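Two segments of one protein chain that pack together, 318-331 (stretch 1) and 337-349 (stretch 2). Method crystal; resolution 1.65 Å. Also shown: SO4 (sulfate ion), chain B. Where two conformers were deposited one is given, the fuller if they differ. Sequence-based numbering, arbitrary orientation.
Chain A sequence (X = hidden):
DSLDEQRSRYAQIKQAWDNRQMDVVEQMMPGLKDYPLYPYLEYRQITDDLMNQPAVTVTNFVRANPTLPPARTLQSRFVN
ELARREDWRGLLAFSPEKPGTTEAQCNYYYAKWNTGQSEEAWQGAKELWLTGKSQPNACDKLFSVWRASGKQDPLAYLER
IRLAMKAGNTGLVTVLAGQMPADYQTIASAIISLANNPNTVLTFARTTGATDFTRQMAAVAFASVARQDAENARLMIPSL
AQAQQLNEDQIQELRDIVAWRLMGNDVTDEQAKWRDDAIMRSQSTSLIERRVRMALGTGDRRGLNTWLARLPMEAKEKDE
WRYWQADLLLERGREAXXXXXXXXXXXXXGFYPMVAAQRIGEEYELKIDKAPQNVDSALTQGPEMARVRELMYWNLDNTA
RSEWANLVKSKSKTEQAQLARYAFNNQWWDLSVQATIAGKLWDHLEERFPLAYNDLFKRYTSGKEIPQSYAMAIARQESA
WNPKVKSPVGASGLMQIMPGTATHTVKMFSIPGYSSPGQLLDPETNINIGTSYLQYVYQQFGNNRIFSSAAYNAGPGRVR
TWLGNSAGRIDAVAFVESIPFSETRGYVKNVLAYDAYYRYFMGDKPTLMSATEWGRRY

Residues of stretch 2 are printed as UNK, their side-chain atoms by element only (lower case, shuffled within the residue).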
ATOM      1  N   LYS A 318       8.154 -14.497 -15.337  1.00 16.70           N
ATOM      2  CA  LYS A 318       8.043 -13.048 -15.129  1.00 15.88           C
ATOM      3  C   LYS A 318       8.672 -12.213 -16.245  1.00 15.18           C
ATOM      4  O   LYS A 318       9.718 -12.582 -16.797  1.00 13.49           O
ATOM      5  CB  LYS A 318       8.630 -12.659 -13.770  1.00 15.14           C
ATOM      6  CG  LYS A 318       7.934 -13.318 -12.577  1.00 17.34           C
ATOM      7  CD  LYS A 318       8.631 -12.953 -11.270  1.00 16.07           C
ATOM      8  CE  LYS A 318       8.007 -13.663 -10.085  1.00 16.50           C
ATOM      9  NZ  LYS A 318       8.714 -13.362  -8.791  1.00 18.49           N
ATOM     10  N   ASP A 319       8.022 -11.092 -16.571  1.00 14.61           N
ATOM     11  CA  ASP A 319       8.485 -10.176 -17.617  1.00 14.49           C
ATOM     12  C   ASP A 319       9.980  -9.899 -17.529  1.00 14.57           C
ATOM     13  O   ASP A 319      10.698 -10.024 -18.519  1.00 14.84           O
ATOM     14  CB  ASP A 319       7.797  -8.811 -17.496  1.00 17.71           C
ATOM     15  CG  ASP A 319       6.385  -8.808 -18.028  1.00 20.86           C
ATOM     16  OD1 ASP A 319       5.880  -9.867 -18.466  1.00 19.82           O
ATOM     17  OD2 ASP A 319       5.783  -7.714 -18.015  1.00 21.81           O
ATOM     18  N   GLU A 320      10.425  -9.464 -16.355  1.00 13.56           N
ATOM     19  CA  GLU A 320      11.831  -9.137 -16.159  1.00 14.32           C
ATOM     20  C   GLU A 320      12.799 -10.263 -16.506  1.00 14.29           C
ATOM     21  O   GLU A 320      13.802 -10.029 -17.190  1.00 13.25           O
ATOM     22  CB  GLU A 320      12.106  -8.632 -14.731  1.00 15.10           C
ATOM     23  CG  GLU A 320      11.755  -9.605 -13.592  1.00 15.83           C
ATOM     24  CD  GLU A 320      10.407  -9.338 -12.976  1.00 17.75           C
ATOM     25  OE1 GLU A 320       9.469  -8.962 -13.711  1.00 18.56           O
ATOM     26  OE2 GLU A 320      10.262  -9.549 -11.752  1.00 17.41           O
ATOM     27  N   TRP A 321      12.482 -11.487 -16.085  1.00 13.58           N
ATOM     28  CA  TRP A 321      13.385 -12.602 -16.334  1.00 12.78           C
ATOM     29  C   TRP A 321      13.350 -13.072 -17.781  1.00 13.39           C
ATOM     30  O   TRP A 321      14.339 -13.612 -18.282  1.00 12.54           O
ATOM     31  CB  TRP A 321      13.167 -13.722 -15.323  1.00 12.63           C
ATOM     32  CG  TRP A 321      13.203 -13.232 -13.884  1.00 12.93           C
ATOM     33  CD1 TRP A 321      12.414 -13.669 -12.865  1.00 13.25           C
ATOM     34  CD2 TRP A 321      14.031 -12.180 -13.326  1.00 13.75           C
ATOM     35  NE1 TRP A 321      12.681 -12.962 -11.712  1.00 13.00           N
ATOM     36  CE2 TRP A 321      13.670 -12.044 -11.964  1.00 15.16           C
ATOM     37  CE3 TRP A 321      15.028 -11.336 -13.848  1.00 14.17           C
ATOM     38  CZ2 TRP A 321      14.268 -11.097 -11.109  1.00 14.90           C
ATOM     39  CZ3 TRP A 321      15.625 -10.389 -12.995  1.00 12.05           C
ATOM     40  CH2 TRP A 321      15.238 -10.282 -11.639  1.00 12.32           C
ATOM     41  N   ARG A 322      12.216 -12.874 -18.451  1.00 13.02           N
ATOM     42  CA  ARG A 322      12.136 -13.209 -19.868  1.00 13.99           C
ATOM     43  C   ARG A 322      13.016 -12.208 -20.637  1.00 14.37           C
ATOM     44  O   ARG A 322      13.791 -12.595 -21.523  1.00 13.11           O
ATOM     45  CB  ARG A 322      10.694 -13.147 -20.364  1.00 15.27           C
ATOM     46  CG  ARG A 322       9.842 -14.281 -19.819  1.00 18.21           C
ATOM     47  CD  ARG A 322       8.383 -14.088 -20.160  1.00 26.30           C
ATOM     48  NE  ARG A 322       8.129 -14.225 -21.591  1.00 31.47           N
ATOM     49  CZ  ARG A 322       7.087 -13.689 -22.221  1.00 34.45           C
ATOM     50  NH1 ARG A 322       6.205 -12.950 -21.560  1.00 32.42           N
ATOM     51  NH2 ARG A 322       6.939 -13.870 -23.527  1.00 36.01           N
ATOM     52  N   TYR A 323      12.947 -10.926 -20.263  1.00 12.32           N
ATOM     53  CA  TYR A 323      13.774  -9.926 -20.939  1.00 10.89           C
ATOM     54  C   TYR A 323      15.252 -10.220 -20.718  1.00 11.81           C
ATOM     55  O   TYR A 323      16.033 -10.178 -21.667  1.00 12.40           O
ATOM     56  CB  TYR A 323      13.488  -8.491 -20.453  1.00 12.60           C
ATOM     57  CG  TYR A 323      14.457  -7.491 -21.085  1.00 12.49           C
ATOM     58  CD1 TYR A 323      14.244  -6.999 -22.377  1.00 11.23           C
ATOM     59  CD2 TYR A 323      15.627  -7.105 -20.419  1.00 13.39           C
ATOM     60  CE1 TYR A 323      15.180  -6.156 -22.995  1.00 11.13           C
ATOM     61  CE2 TYR A 323      16.559  -6.270 -21.022  1.00  9.42           C
ATOM     62  CZ  TYR A 323      16.333  -5.801 -22.305  1.00 11.52           C
ATOM     63  OH  TYR A 323      17.251  -4.982 -22.898  1.00 11.93           O
ATOM     64  N   TRP A 324      15.643 -10.520 -19.481  1.00 10.56           N
ATOM     65  CA  TRP A 324      17.067 -10.769 -19.224  1.00 11.72           C
ATOM     66  C   TRP A 324      17.565 -12.066 -19.854  1.00 11.85           C
ATOM     67  O   TRP A 324      18.750 -12.184 -20.188  1.00 12.51           O
ATOM     68  CB  TRP A 324      17.409 -10.607 -17.740  1.00 11.06           C
ATOM     69  CG  TRP A 324      17.376  -9.135 -17.352  1.00  9.64           C
ATOM     70  CD1 TRP A 324      16.413  -8.500 -16.605  1.00 11.84           C
ATOM     71  CD2 TRP A 324      18.277  -8.106 -17.795  1.00 12.17           C
ATOM     72  NE1 TRP A 324      16.649  -7.144 -16.576  1.00  8.91           N
ATOM     73  CE2 TRP A 324      17.784  -6.871 -17.294  1.00 10.66           C
ATOM     74  CE3 TRP A 324      19.449  -8.107 -18.572  1.00 11.78           C
ATOM     75  CZ2 TRP A 324      18.417  -5.649 -17.546  1.00 12.08           C
ATOM     76  CZ3 TRP A 324      20.085  -6.883 -18.823  1.00 12.85           C
ATOM     77  CH2 TRP A 324      19.562  -5.669 -18.308  1.00 11.38           C
ATOM     78  N   GLN A 325      16.649 -12.999 -20.102  1.00 11.92           N
ATOM     79  CA  GLN A 325      17.022 -14.238 -20.794  1.00 13.80           C
ATOM     80  C   GLN A 325      17.324 -13.848 -22.246  1.00 14.11           C
ATOM     81  O   GLN A 325      18.297 -14.320 -22.837  1.00 14.07           O
ATOM     82  CB  GLN A 325      15.874 -15.246 -20.756  0.58 14.31           C
ATOM     83  CG  GLN A 325      16.200 -16.566 -21.457  0.58 18.44           C
ATOM     84  CD  GLN A 325      17.359 -17.302 -20.810  0.58 19.92           C
ATOM     85  OE1 GLN A 325      18.527 -17.055 -21.126  0.58 18.87           O
ATOM     86  NE2 GLN A 325      17.041 -18.210 -19.895  0.58 20.34           N
ATOM     87  N   ALA A 326      16.478 -12.981 -22.806  1.00 13.32           N
ATOM     88  CA  ALA A 326      16.657 -12.489 -24.167  1.00 12.39           C
ATOM     89  C   ALA A 326      17.979 -11.724 -24.260  1.00 13.32           C
ATOM     90  O   ALA A 326      18.707 -11.858 -25.240  1.00 12.26           O
ATOM     91  CB  ALA A 326      15.503 -11.587 -24.549  1.00 13.66           C
ATOM     92  N   ASP A 327      18.283 -10.922 -23.236  1.00 10.74           N
ATOM     93  CA  ASP A 327      19.532 -10.148 -23.205  1.00 11.45           C
ATOM     94  C   ASP A 327      20.761 -11.073 -23.278  1.00 11.70           C
ATOM     95  O   ASP A 327      21.705 -10.809 -24.026  1.00 13.11           O
ATOM     96  CB  ASP A 327      19.581  -9.295 -21.938  1.00 10.11           C
ATOM     97  CG  ASP A 327      20.815  -8.408 -21.877  1.00 11.47           C
ATOM     98  OD1 ASP A 327      20.812  -7.322 -22.501  1.00 13.05           O
ATOM     99  OD2 ASP A 327      21.785  -8.807 -21.213  1.00 14.30           O
ATOM    100  N   LEU A 328      20.725 -12.163 -22.515  1.00 12.47           N
ATOM    101  CA  LEU A 328      21.817 -13.146 -22.518  1.00 12.36           C
ATOM    102  C   LEU A 328      21.936 -13.830 -23.886  1.00 12.52           C
ATOM    103  O   LEU A 328      23.042 -13.969 -24.429  1.00 14.34           O
ATOM    104  CB  LEU A 328      21.569 -14.215 -21.456  1.00 13.54           C
ATOM    105  CG  LEU A 328      21.718 -13.820 -19.989  1.00 14.10           C
ATOM    106  CD1 LEU A 328      21.225 -14.969 -19.126  1.00 13.47           C
ATOM    107  CD2 LEU A 328      23.183 -13.468 -19.687  1.00 13.34           C
ATOM    108  N   LEU A 329      20.797 -14.221 -24.454  1.00 11.75           N
ATOM    109  CA  LEU A 329      20.758 -14.889 -25.762  1.00 12.64           C
ATOM    110  C   LEU A 329      21.290 -13.993 -26.872  1.00 11.72           C
ATOM    111  O   LEU A 329      21.987 -14.458 -27.772  1.00 13.62           O
ATOM    112  CB  LEU A 329      19.331 -15.328 -26.097  1.00 12.95           C
ATOM    113  CG  LEU A 329      18.817 -16.543 -25.318  1.00 12.50           C
ATOM    114  CD1 LEU A 329      17.299 -16.674 -25.520  1.00 14.42           C
ATOM    115  CD2 LEU A 329      19.549 -17.823 -25.759  1.00 15.52           C
ATOM    116  N   LEU A 330      20.977 -12.700 -26.808  1.00 12.50           N
ATOM    117  CA  LEU A 330      21.478 -11.765 -27.811  1.00 12.17           C
ATOM    118  C   LEU A 330      23.008 -11.720 -27.759  1.00 13.35           C
ATOM    119  O   LEU A 330      23.659 -11.798 -28.800  1.00 13.72           O
ATOM    120  CB  LEU A 330      20.928 -10.353 -27.589  1.00 10.96           C
ATOM    121  CG  LEU A 330      19.465 -10.138 -27.988  1.00 10.62           C
ATOM    122  CD1 LEU A 330      18.972  -8.785 -27.454  1.00 13.65           C
ATOM    123  CD2 LEU A 330      19.359 -10.185 -29.521  1.00 13.02           C
ATOM    124  N   GLU A 331      23.583 -11.635 -26.556  1.00 12.87           N
ATOM    125  CA  GLU A 331      25.046 -11.577 -26.451  1.00 13.39           C
ATOM    126  C   GLU A 331      25.694 -12.872 -26.949  1.00 14.05           C
ATOM    127  O   GLU A 331      26.819 -12.851 -27.463  1.00 13.54           O
ATOM    128  CB  GLU A 331      25.511 -11.275 -25.023  1.00 14.04           C
ATOM    129  CG  GLU A 331      27.014 -10.985 -24.993  1.00 16.81           C
ATOM    130  CD  GLU A 331      27.567 -10.585 -23.638  1.00 19.23           C
ATOM    131  OE1 GLU A 331      26.891 -10.774 -22.594  1.00 18.08           O
ATOM    132  OE2 GLU A 331      28.718 -10.093 -23.628  1.00 18.13           O
ATOM    133  N   UNK A 337      16.033 -16.703 -31.305  1.00 12.57           N
ATOM    134  CA  UNK A 337      15.463 -17.095 -30.021  1.00 14.81           C
ATOM    135  C   UNK A 337      15.218 -15.873 -29.133  1.00 15.40           C
ATOM    136  O   UNK A 337      14.155 -15.744 -28.508  1.00 16.29           O
ATOM    137  o   UNK A 337      16.292 -20.139 -26.257  1.00 32.54           O
ATOM    138  c   UNK A 337      15.709 -18.824 -28.156  1.00 25.06           C
ATOM    139  c   UNK A 337      16.392 -18.073 -29.303  1.00 18.99           C
ATOM    140  c   UNK A 337      16.618 -19.802 -27.420  1.00 30.54           C
ATOM    141  o   UNK A 337      17.640 -20.243 -27.991  1.00 33.13           O
ATOM    142  N   UNK A 338      16.202 -14.978 -29.086  1.00 14.96           N
ATOM    143  CA  UNK A 338      16.079 -13.769 -28.275  1.00 14.36           C
ATOM    144  C   UNK A 338      14.975 -12.844 -28.776  1.00 14.85           C
ATOM    145  O   UNK A 338      14.146 -12.361 -27.984  1.00 15.80           O
ATOM    146  c   UNK A 338      17.414 -13.018 -28.237  1.00 15.35           C
ATOM    147  N   UNK A 339      14.941 -12.611 -30.086  1.00 13.74           N
ATOM    148  CA  UNK A 339      13.955 -11.698 -30.651  1.00 15.79           C
ATOM    149  C   UNK A 339      12.527 -12.217 -30.619  1.00 17.59           C
ATOM    150  O   UNK A 339      11.583 -11.427 -30.608  1.00 17.19           O
ATOM    151  n   UNK A 339      17.851  -8.192 -34.223  1.00 18.58           N
ATOM    152  c   UNK A 339      14.389 -11.181 -32.026  1.00 15.84           C
ATOM    153  c   UNK A 339      17.320  -8.766 -32.958  1.00 20.42           C
ATOM    154  c   UNK A 339      15.588 -10.217 -31.890  1.00 18.28           C
ATOM    155  c   UNK A 339      16.041  -9.587 -33.190  1.00 18.80           C
ATOM    156  N   UNK A 340      12.367 -13.535 -30.539  1.00 17.88           N
ATOM    157  CA  UNK A 340      11.025 -14.100 -30.431  1.00 18.41           C
ATOM    158  C   UNK A 340      10.517 -13.773 -29.018  1.00 18.55           C
ATOM    159  O   UNK A 340       9.343 -13.419 -28.841  1.00 16.43           O
ATOM    160  c   UNK A 340       8.549 -15.626 -31.378  1.00 33.92           C
ATOM    161  c   UNK A 340      11.034 -15.606 -30.690  1.00 21.85           C
ATOM    162  o   UNK A 340       8.810 -15.179 -32.522  1.00 33.83           O
ATOM    163  o   UNK A 340       7.398 -15.568 -30.880  1.00 36.75           O
ATOM    164  c   UNK A 340       9.661 -16.278 -30.546  1.00 28.24           C
ATOM    165  N   UNK A 341      11.405 -13.848 -28.024  1.00 16.31           N
ATOM    166  CA  UNK A 341      11.026 -13.523 -26.647  1.00 17.35           C
ATOM    167  C   UNK A 341      10.629 -12.053 -26.576  1.00 17.16           C
ATOM    168  O   UNK A 341       9.600 -11.709 -25.988  1.00 17.98           O
ATOM    169  c   UNK A 341      12.468 -15.278 -25.499  1.00 17.54           C
ATOM    170  c   UNK A 341      11.799 -13.182 -24.237  1.00 17.70           C
ATOM    171  c   UNK A 341      13.694 -15.605 -24.636  1.00 17.74           C
ATOM    172  c   UNK A 341      12.178 -13.778 -25.623  1.00 15.89           C
ATOM    173  N   UNK A 342      11.449 -11.192 -27.173  1.00 16.21           N
ATOM    174  CA  UNK A 342      11.196  -9.749 -27.192  1.00 16.00           C
ATOM    175  C   UNK A 342       9.883  -9.445 -27.915  1.00 17.53           C
ATOM    176  O   UNK A 342       9.089  -8.639 -27.447  1.00 15.78           O
ATOM    177  c   UNK A 342      13.529  -8.561 -25.646  1.00 18.29           C
ATOM    178  c   UNK A 342      13.698  -9.089 -27.085  1.00 18.31           C
ATOM    179  c   UNK A 342      14.757  -8.272 -27.817  1.00 18.43           C
ATOM    180  c   UNK A 342      12.367  -9.005 -27.848  1.00 16.56           C
ATOM    181  N   UNK A 343       9.630 -10.120 -29.036  1.00 16.39           N
ATOM    182  CA  UNK A 343       8.389  -9.892 -29.772  1.00 18.66           C
ATOM    183  C   UNK A 343       7.174 -10.351 -28.965  1.00 17.27           C
ATOM    184  O   UNK A 343       6.118  -9.722 -29.030  1.00 18.31           O
ATOM    185  c   UNK A 343       8.435 -10.558 -31.155  1.00 20.15           C
ATOM    186  c   UNK A 343      10.604  -9.360 -33.814  1.00 24.71           C
ATOM    187  n   UNK A 343       9.998  -8.224 -33.522  1.00 23.29           N
ATOM    188  c   UNK A 343       9.173  -9.753 -32.183  1.00 21.77           C
ATOM    189  c   UNK A 343       9.099  -8.444 -32.509  1.00 22.57           C
ATOM    190  n   UNK A 343      10.124 -10.300 -33.019  1.00 24.15           N
ATOM    191  N   UNK A 344       7.321 -11.433 -28.200  1.00 17.51           N
ATOM    192  CA  UNK A 344       6.217 -11.909 -27.360  1.00 19.61           C
ATOM    193  C   UNK A 344       5.950 -10.886 -26.255  1.00 19.59           C
ATOM    194  O   UNK A 344       4.804 -10.605 -25.916  1.00 18.61           O
ATOM    195  n   UNK A 344       4.866 -14.014 -29.643  0.54 27.33           N
ATOM    196  o   UNK A 344       3.926 -14.651 -27.702  0.54 25.06           O
ATOM    197  c   UNK A 344       4.929 -14.379 -28.366  0.54 26.11           C
ATOM    198  c   UNK A 344       6.314 -14.415 -27.740  0.54 24.03           C
ATOM    199  c   UNK A 344       6.528 -13.278 -26.760  0.54 20.15           C
ATOM    200  N   UNK A 345       7.023 -10.321 -25.708  1.00 18.44           N
ATOM    201  CA  UNK A 345       6.896  -9.322 -24.649  1.00 19.07           C
ATOM    202  C   UNK A 345       6.184  -8.067 -25.146  1.00 18.05           C
ATOM    203  O   UNK A 345       5.347  -7.509 -24.438  1.00 18.64           O
ATOM    204  c   UNK A 345       8.275  -8.958 -24.087  1.00 19.44           C
ATOM    205  c   UNK A 345       7.918  -9.777 -21.754  1.00 22.41           C
ATOM    206  c   UNK A 345       8.832  -9.848 -22.979  1.00 20.04           C
ATOM    207  c   UNK A 345      10.235  -9.380 -22.614  1.00 20.55           C
ATOM    208  N   UNK A 346       6.494  -7.648 -26.368  1.00 17.52           N
ATOM    209  CA  UNK A 346       5.889  -6.467 -26.968  1.00 18.63           C
ATOM    210  C   UNK A 346       4.366  -6.556 -27.106  1.00 19.39           C
ATOM    211  O   UNK A 346       3.696  -5.529 -27.219  1.00 19.91           O
ATOM    212  c   UNK A 346       7.686  -4.403 -30.793  1.00 19.18           C
ATOM    213  c   UNK A 346       6.505  -6.188 -28.338  1.00 19.32           C
ATOM    214  s   UNK A 346       8.690  -5.583 -29.925  1.00 20.10           S
ATOM    215  c   UNK A 346       7.901  -5.592 -28.286  1.00 20.92           C
ATOM    216  N   UNK A 347       3.839  -7.777 -27.133  1.00 19.25           N
ATOM    217  CA  UNK A 347       2.395  -7.993 -27.256  1.00 20.30           C
ATOM    218  C   UNK A 347       1.680  -7.665 -25.954  1.00 21.42           C
ATOM    219  O   UNK A 347       0.449  -7.515 -25.928  1.00 22.09           O
ATOM    220  o   UNK A 347       2.998 -11.712 -30.420  0.50 26.99           O
ATOM    221  c   UNK A 347       2.592  -9.773 -29.077  0.50 23.81           C
ATOM    222  n   UNK A 347       1.560 -11.940 -28.708  0.50 25.77           N
ATOM    223  c   UNK A 347       2.107  -9.437 -27.671  0.50 21.13           C
ATOM    224  c   UNK A 347       2.398 -11.231 -29.457  0.50 23.51           C
ATOM    225  N   UNK A 348       2.450  -7.594 -24.871  1.00 20.31           N
ATOM    226  CA  UNK A 348       1.916  -7.326 -23.540  1.00 18.82           C
ATOM    227  C   UNK A 348       1.951  -5.857 -23.164  1.00 17.67           C
ATOM    228  O   UNK A 348       2.459  -5.023 -23.911  1.00 19.26           O
ATOM    229  o   UNK A 348       4.041 -11.536 -22.359  1.00 26.62           O
ATOM    230  n   UNK A 348       3.984  -9.934 -20.787  1.00 26.07           N
ATOM    231  c   UNK A 348       2.608  -9.666 -22.782  1.00 23.03           C
ATOM    232  c   UNK A 348       3.610 -10.460 -21.953  1.00 25.39           C
ATOM    233  c   UNK A 348       2.656  -8.164 -22.502  1.00 20.38           C
ATOM    234  N   UNK A 349       1.420  -5.552 -21.983  1.00 18.09           N
ATOM    235  CA  UNK A 349       1.336  -4.180 -21.496  1.00 17.10           C
ATOM    236  C   UNK A 349       2.372  -3.913 -20.409  1.00 17.25           C
ATOM    237  O   UNK A 349       2.668  -4.796 -19.611  1.00 19.43           O
ATOM    238  n   UNK A 349      -2.086  -5.349 -17.324  1.00 21.51           N
ATOM    239  n   UNK A 349      -1.701  -3.423 -18.507  1.00 21.03           N
ATOM    240  c   UNK A 349      -1.758  -2.561 -19.691  1.00 20.32           C
ATOM    241  c   UNK A 349      -0.407  -2.567 -20.447  1.00 19.36           C
ATOM    242  c   UNK A 349      -0.081  -3.961 -20.930  1.00 17.71           C
ATOM    243  c   UNK A 349      -2.215  -4.645 -18.436  1.00 20.45           C
ATOM    244  n   UNK A 349      -2.898  -5.150 -19.455  1.00 23.40           N
TER
HETATM  245  S   SO4 B 701       0.639  -0.822 -16.705  1.00 30.99           S
HETATM  246  O1  SO4 B 701       1.911  -0.139 -17.015  1.00 31.23           O
HETATM  247  O2  SO4 B 701      -0.342  -0.535 -17.771  1.00 29.06           O
HETATM  248  O3  SO4 B 701       0.898  -2.270 -16.646  1.00 34.92           O
HETATM  249  O4  SO4 B 701       0.110  -0.379 -15.403  1.00 31.20           O
HETATM  250  O   HOH W   1       3.289  -7.390 -19.285  1.00 27.67           O

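Position 337 has three side-chain carbons, the third carrying two oxygens. One oxygen lies near L329. This is E337; E337 OE2 is 3.7 Å from L329 CD1.

Position 338 has one side-chain carbon, CB, packed against A326, L329 and L330. It is A338. A338 CB is 3.5 Å from A326 O, 3.5 Å from L330 CG and 3.7 Å from L329 CB. The small side chain lets the helices come close, with A326 CA and A338 CA 4.3 Å apart.

Position 339 has four carbons in a row ending in nitrogen. The CA-to-CB bond points away from stretch 1, yet a carbon further out approaches L330. It is K339.

Position 340 again has three carbons and two terminal oxygens. It touches nothing on stretch 1. It is E340.

Position 341 has four carbons, forked at the first, with one arm two carbons long. They form a knob among R322, Q325, A326 and L329. It is I341. I341 CG2 is 3.4 Å from R322 O, and I341 CD1 is 3.9 Å from L329 CD1.

Position 342 has four carbons forked at the second, and one lies near Y323 and A326. It is L342. L342 CD2 is 3.7 Å from Y323 CD1 and 3.8 Å from A326 CB.

Position 343 has one carbon, then a five-membered ring of three carbons and two nitrogens, out of reach of stretch 1. It is H343.

Position 344 has three carbons, the third carrying one oxygen and one nitrogen. Its CB is 3.3 Å from R322 NH2. It is Q344; the end of the side chain leads away, and Q344 NE2 makes a weak 3.2 Å hydrogen bond to E340 OE2.

Position 345 has four carbons forked at the second. One lies over one face of the R322 guanidinium, and another nears Y323. It is L345. L345 CD2 is 3.6 Å from R322 NH1, and L345 CD1 is 4.0 Å from Y323 CB.

Position 346 runs two carbons, sulfur, carbon, unbranched, without contact. It is M346.

Position 347 has three carbons, one oxygen and one nitrogen at the end, also without contact. It is Q347.

Position 348 has the same atoms but reaches R322 and D319. It is Q348. R322 NH1 donates to Q348 OE1 (2.7 Å), and Q348 NE2 donates to D319 OD1 (3.0 Å).

Position 349 has three carbons, a nitrogen, then a carbon with two more nitrogens. Its CA-to-CB bond points away from stretch 1. It is R349.

The helices run nearly antiparallel, at 153°. Apolar side chains pack along most of the contact. Beyond them, the amide of Q348 bridges R322 and D319, and one water joins D319 OD2, Q348 NE2 and R349 O.

Stretch 2, residues 337-349: EAKEILHQLMQQR
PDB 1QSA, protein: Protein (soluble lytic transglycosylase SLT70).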